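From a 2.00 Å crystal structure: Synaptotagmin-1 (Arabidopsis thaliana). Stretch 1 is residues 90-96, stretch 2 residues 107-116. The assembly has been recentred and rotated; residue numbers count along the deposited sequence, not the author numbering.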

ATOM      1  N   MET A  90      10.793  -1.505   5.176  1.00 46.64           N
ATOM      2  CA  MET A  90      11.694  -0.661   4.413  1.00 49.27           C
ATOM      3  C   MET A  90      11.197   0.763   4.309  1.00 52.97           C
ATOM      4  O   MET A  90      12.006   1.671   4.109  1.00 55.14           O
ATOM      5  N   GLY A  91       9.901   0.973   4.468  1.00 51.43           N
ATOM      6  CA  GLY A  91       9.327   2.297   4.350  1.00 54.86           C
ATOM      7  C   GLY A  91       7.817   2.219   4.330  1.00 54.77           C
ATOM      8  O   GLY A  91       7.216   1.144   4.200  1.00 50.80           O
ATOM      9  N   MET A  92       7.198   3.386   4.441  1.00 55.45           N
ATOM     10  CA  MET A  92       5.750   3.414   4.548  1.00 56.24           C
ATOM     11  C   MET A  92       5.243   4.811   4.226  1.00 60.27           C
ATOM     12  O   MET A  92       6.006   5.780   4.180  1.00 60.10           O
ATOM     13  N   ASN A  93       3.936   4.893   3.993  1.00 57.25           N
ATOM     14  CA  ASN A  93       3.247   6.172   3.894  1.00 58.37           C
ATOM     15  C   ASN A  93       1.747   5.949   4.021  1.00 57.33           C
ATOM     16  O   ASN A  93       1.256   4.819   4.112  1.00 54.99           O
ATOM     17  N   VAL A  94       1.023   7.052   4.013  1.00 56.69           N
ATOM     18  CA  VAL A  94      -0.393   7.035   4.311  1.00 57.98           C
ATOM     19  C   VAL A  94      -1.125   7.698   3.150  1.00 58.16           C
ATOM     20  O   VAL A  94      -0.531   8.414   2.342  1.00 59.77           O
ATOM     21  N   LEU A  95      -2.423   7.417   3.036  1.00 58.06           N
ATOM     22  CA  LEU A  95      -3.213   7.975   1.939  1.00 58.11           C
ATOM     23  C   LEU A  95      -4.667   8.048   2.379  1.00 59.84           C
ATOM     24  O   LEU A  95      -5.325   7.014   2.524  1.00 58.87           O
ATOM     25  N   ALA A  96      -5.161   9.270   2.576  1.00 58.38           N
ATOM     26  CA  ALA A  96      -6.512   9.462   3.078  1.00 59.98           C
ATOM     27  C   ALA A  96      -7.518   9.127   1.996  1.00 59.48           C
ATOM     28  O   ALA A  96      -7.300   9.406   0.817  1.00 62.89           O
ATOM     29  N   ALA A 107      -4.628   7.717  -9.595  1.00 51.33           N
ATOM     30  CA  ALA A 107      -3.307   7.208  -9.283  1.00 53.18           C
ATOM     31  C   ALA A 107      -2.592   8.174  -8.353  1.00 56.29           C
ATOM     32  O   ALA A 107      -2.760   9.390  -8.464  1.00 57.59           O
ATOM     33  N   PHE A 108      -1.804   7.621  -7.428  1.00 52.74           N
ATOM     34  CA  PHE A 108      -1.033   8.397  -6.468  1.00 56.89           C
ATOM     35  C   PHE A 108       0.385   7.861  -6.422  1.00 55.97           C
ATOM     36  O   PHE A 108       0.614   6.659  -6.584  1.00 55.66           O
ATOM     37  N   THR A 109       1.337   8.756  -6.184  1.00 58.72           N
ATOM     38  CA  THR A 109       2.720   8.370  -5.911  1.00 58.74           C
ATOM     39  C   THR A 109       3.063   8.785  -4.487  1.00 58.98           C
ATOM     40  O   THR A 109       3.102   9.980  -4.179  1.00 57.04           O
ATOM     41  N   LEU A 110       3.312   7.803  -3.624  1.00 60.69           N
ATOM     42  CA  LEU A 110       3.648   8.050  -2.230  1.00 58.42           C
ATOM     43  C   LEU A 110       5.141   7.847  -2.041  1.00 60.97           C
ATOM     44  O   LEU A 110       5.681   6.792  -2.392  1.00 58.97           O
ATOM     45  N   GLU A 111       5.811   8.854  -1.505  1.00 63.10           N
ATOM     46  CA  GLU A 111       7.212   8.679  -1.158  1.00 67.02           C
ATOM     47  C   GLU A 111       7.285   7.876   0.129  1.00 61.05           C
ATOM     48  O   GLU A 111       6.531   8.132   1.071  1.00 60.41           O
ATOM     49  N   LEU A 112       8.152   6.870   0.153  1.00 63.74           N
ATOM     50  CA  LEU A 112       8.288   6.033   1.335  1.00 59.67           C
ATOM     51  C   LEU A 112       9.116   6.750   2.385  1.00 60.68           C
ATOM     52  O   LEU A 112      10.172   7.314   2.079  1.00 61.95           O
ATOM     53  N   ARG A 113       8.633   6.738   3.624  1.00 61.85           N
ATOM     54  CA  ARG A 113       9.342   7.356   4.734  1.00 68.71           C
ATOM     55  C   ARG A 113       9.485   6.359   5.875  1.00 69.78           C
ATOM     56  O   ARG A 113       8.848   5.298   5.891  1.00 63.34           O
ATOM     57  N   LYS A 114      10.340   6.718   6.844  1.00 75.28           N
ATOM     58  CA  LYS A 114      10.605   5.828   7.972  1.00 78.03           C
ATOM     59  C   LYS A 114       9.404   5.730   8.905  1.00 80.37           C
ATOM     60  O   LYS A 114       9.060   4.636   9.369  1.00 77.67           O
ATOM     61  N   THR A 115       8.758   6.855   9.199  1.00 81.40           N
ATOM     62  CA  THR A 115       7.637   6.849  10.128  1.00 90.57           C
ATOM     63  C   THR A 115       6.779   8.091   9.894  1.00 98.70           C
ATOM     64  O   THR A 115       7.118   8.971   9.096  1.00 95.00           O
ATOM     65  N   LEU A 116       5.664   8.154  10.621  1.00104.40           N
ATOM     66  CA  LEU A 116       4.620   9.160  10.428  1.00104.10           C
ATOM     67  C   LEU A 116       4.683  10.313  11.439  1.00106.51           C
ATOM     68  O   LEU A 116       5.690  10.516  12.123  1.00108.52           O
TER

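The most unusual feature of this contact is a very short hydrogen bond from a side chain to a main-chain carbonyl: Asn-93 ND2 lies 2.5 Å from Glu-111 O, with an N-H...acceptor angle of 133°, so the bond is compressed and bent. The CA-to-CB bond of Asn-93 points toward the second stretch, and its chi1 of -143° lies between wells. The two ends of the amide are used separately: ND2 reaches across, while OD1 accepts a hydrogen bond from the backbone of its own strand, Val-94 N to Asn-93 OD1 at 2.8 Å. The Arg-113 guanidinium approaches obliquely; Arg-113 NE is 4.2 Å from Asn-93 ND2, a contact between two donors and not a hydrogen bond.

The backbone supplies the remaining polar links, in a single antiparallel bridge between Met-92 and Arg-113. Met-92 N donates to Arg-113 O at 2.9 Å and 135°, and Arg-113 N donates to Met-92 O at 2.9 Å and a much straighter 169°. Beyond this pair the strands diverge; the axes of 90-96 and 107-111 run at 135° to each other and approach no closer than 6.9 Å, leaving side chains to fill the opening.

Two leucines and a phenylalanine do so. Leu-95 (chi1 t, chi2 p) points toward the second stretch, and its CD2 sits over one face of the Phe-108 ring, 4.0 Å from the centroid and 27° off the normal, a CH-pi arrangement. The nearest ring atom, Phe-108 CD2, is 3.6 Å from Leu-95 CD2. Phe-108 (chi1 m) and Leu-110 (m, t) both point back toward the first strand. Leu-110 CD1 meets Leu-95 CB at 4.2 Å, and Leu-110 CB meets Asn-93 CB at 4.0 Å, so Leu-110 packs beside the amide as well as the leucine.

At the other end, Gly-91 allows close approach. An ideal CB there would point toward the second stretch and fall 2.9 Å from Leu-112 CB, a clash. Without one, Gly-91 CA comes to 3.4 Å from Arg-113 O in a CA-H...O contact, and Leu-112 CD2 (chi1 m, chi2 t) lies 4.1 Å from Gly-91 C.

Met-92 has its CA-to-CB bond directed away, yet its side chain still makes contact: with chi1 p and chi2 off its wells at 127°, Met-92 CG comes within 4.0 Å of Lys-114 O, and Met-92 SD lies 4.4 Å from Leu-116 CD2, a looser apolar contact.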

ATOM      1  CB  MET A  90      11.895  -1.221   3.005  1.00 46.52           C
ATOM      2  CG  MET A  90      12.439  -2.655   2.976  1.00 48.16           C
ATOM      3  SD  MET A  90      12.571  -3.200   1.254  1.00 52.54           S
ATOM      4  CE  MET A  90      13.937  -2.169   0.731  1.00 52.71           C
ATOM      5  CB  MET A  92       5.319   2.991   5.942  1.00 52.12           C
ATOM      6  CG  MET A  92       5.951   3.865   6.975  1.00 65.23           C
ATOM      7  SD  MET A  92       4.646   4.494   8.003  1.00 86.50           S
ATOM      8  CE  MET A  92       4.349   3.010   8.970  1.00 71.89           C
ATOM      9  CB  ASN A  93       3.560   6.912   2.595  1.00 57.47           C
ATOM     10  CG  ASN A  93       3.655   8.403   2.809  1.00 62.70           C
ATOM     11  OD1 ASN A  93       3.035   8.944   3.726  1.00 58.95           O
ATOM     12  ND2 ASN A  93       4.458   9.073   1.995  1.00 65.30           N
ATOM     13  CB  VAL A  94      -0.656   7.738   5.658  1.00 62.06           C
ATOM     14  CG1 VAL A  94      -0.930   9.202   5.460  1.00 61.57           C
ATOM     15  CG2 VAL A  94      -1.765   7.055   6.416  1.00 65.80           C
ATOM     16  CB  LEU A  95      -3.076   7.148   0.664  1.00 55.55           C
ATOM     17  CG  LEU A  95      -3.985   7.593  -0.484  1.00 57.87           C
ATOM     18  CD1 LEU A  95      -3.760   9.057  -0.801  1.00 60.08           C
ATOM     19  CD2 LEU A  95      -3.774   6.744  -1.734  1.00 55.81           C
ATOM     20  CB  ALA A  96      -6.714  10.901   3.546  1.00 59.94           C
ATOM     21  CB  ALA A 107      -2.493   7.013 -10.562  1.00 54.88           C
ATOM     22  CB  PHE A 108      -1.634   8.330  -5.048  1.00 56.77           C
ATOM     23  CG  PHE A 108      -3.083   8.721  -4.978  1.00 55.39           C
ATOM     24  CD1 PHE A 108      -3.451  10.033  -4.721  1.00 62.77           C
ATOM     25  CD2 PHE A 108      -4.080   7.776  -5.169  1.00 56.26           C
ATOM     26  CE1 PHE A 108      -4.793  10.401  -4.661  1.00 60.14           C
ATOM     27  CE2 PHE A 108      -5.425   8.136  -5.107  1.00 58.50           C
ATOM     28  CZ  PHE A 108      -5.779   9.449  -4.854  1.00 57.90           C
ATOM     29  CB  THR A 109       3.679   9.018  -6.902  1.00 62.50           C
ATOM     30  OG1 THR A 109       3.331   8.607  -8.231  1.00 60.96           O
ATOM     31  CG2 THR A 109       5.106   8.592  -6.587  1.00 63.66           C
ATOM     32  CB  LEU A 110       2.873   7.112  -1.302  1.00 56.73           C
ATOM     33  CG  LEU A 110       1.382   7.027  -1.625  1.00 59.56           C
ATOM     34  CD1 LEU A 110       0.671   5.983  -0.768  1.00 54.87           C
ATOM     35  CD2 LEU A 110       0.759   8.395  -1.438  1.00 59.31           C
ATOM     36  CB  GLU A 111       7.914  10.032  -1.025  1.00 71.11           C
ATOM     37  CG  GLU A 111       8.021  10.761  -2.372  1.00 83.16           C
ATOM     38  CD  GLU A 111       9.053  11.884  -2.388  1.00 99.25           C
ATOM     39  OE1 GLU A 111       9.728  12.096  -1.354  1.00100.99           O
ATOM     40  OE2 GLU A 111       9.188  12.553  -3.440  1.00105.92           O
ATOM     41  CB  LEU A 112       8.927   4.704   0.963  1.00 59.83           C
ATOM     42  CG  LEU A 112       8.040   3.996  -0.047  1.00 56.65           C
ATOM     43  CD1 LEU A 112       8.772   2.822  -0.634  1.00 55.58           C
ATOM     44  CD2 LEU A 112       6.748   3.562   0.624  1.00 55.54           C
ATOM     45  CB  ARG A 113       8.635   8.626   5.218  1.00 73.84           C
ATOM     46  CG  ARG A 113       7.167   8.443   5.538  1.00 75.25           C
ATOM     47  CD  ARG A 113       6.571   9.759   6.006  1.00 88.95           C
ATOM     48  NE  ARG A 113       6.741  10.811   5.006  1.00 92.91           N
ATOM     49  CZ  ARG A 113       6.512  12.102   5.227  1.00102.41           C
ATOM     50  NH1 ARG A 113       6.109  12.515   6.422  1.00105.98           N
ATOM     51  NH2 ARG A 113       6.692  12.986   4.252  1.00104.32           N
ATOM     52  CB  LYS A 114      11.837   6.299   8.748  1.00 79.79           C
ATOM     53  CG  LYS A 114      12.099   5.499  10.023  1.00 80.78           C
ATOM     54  CD  LYS A 114      12.990   6.272  10.998  1.00 84.78           C
ATOM     55  CE  LYS A 114      12.864   5.745  12.427  1.00 86.04           C
ATOM     56  NZ  LYS A 114      13.352   6.730  13.448  1.00 85.45           N
ATOM     57  CB  THR A 115       8.131   6.762  11.575  1.00 93.62           C
ATOM     58  OG1 THR A 115       7.007   6.727  12.462  1.00102.98           O
ATOM     59  CG2 THR A 115       9.003   7.961  11.905  1.00 93.37           C
ATOM     60  CB  LEU A 116       3.247   8.474  10.494  1.00105.26           C
ATOM     61  CG  LEU A 116       3.180   7.185  11.339  1.00106.45           C
ATOM     62  CD1 LEU A 116       3.229   7.469  12.850  1.00107.86           C
ATOM     63  CD2 LEU A 116       1.963   6.330  10.976  1.00 97.94           C
TER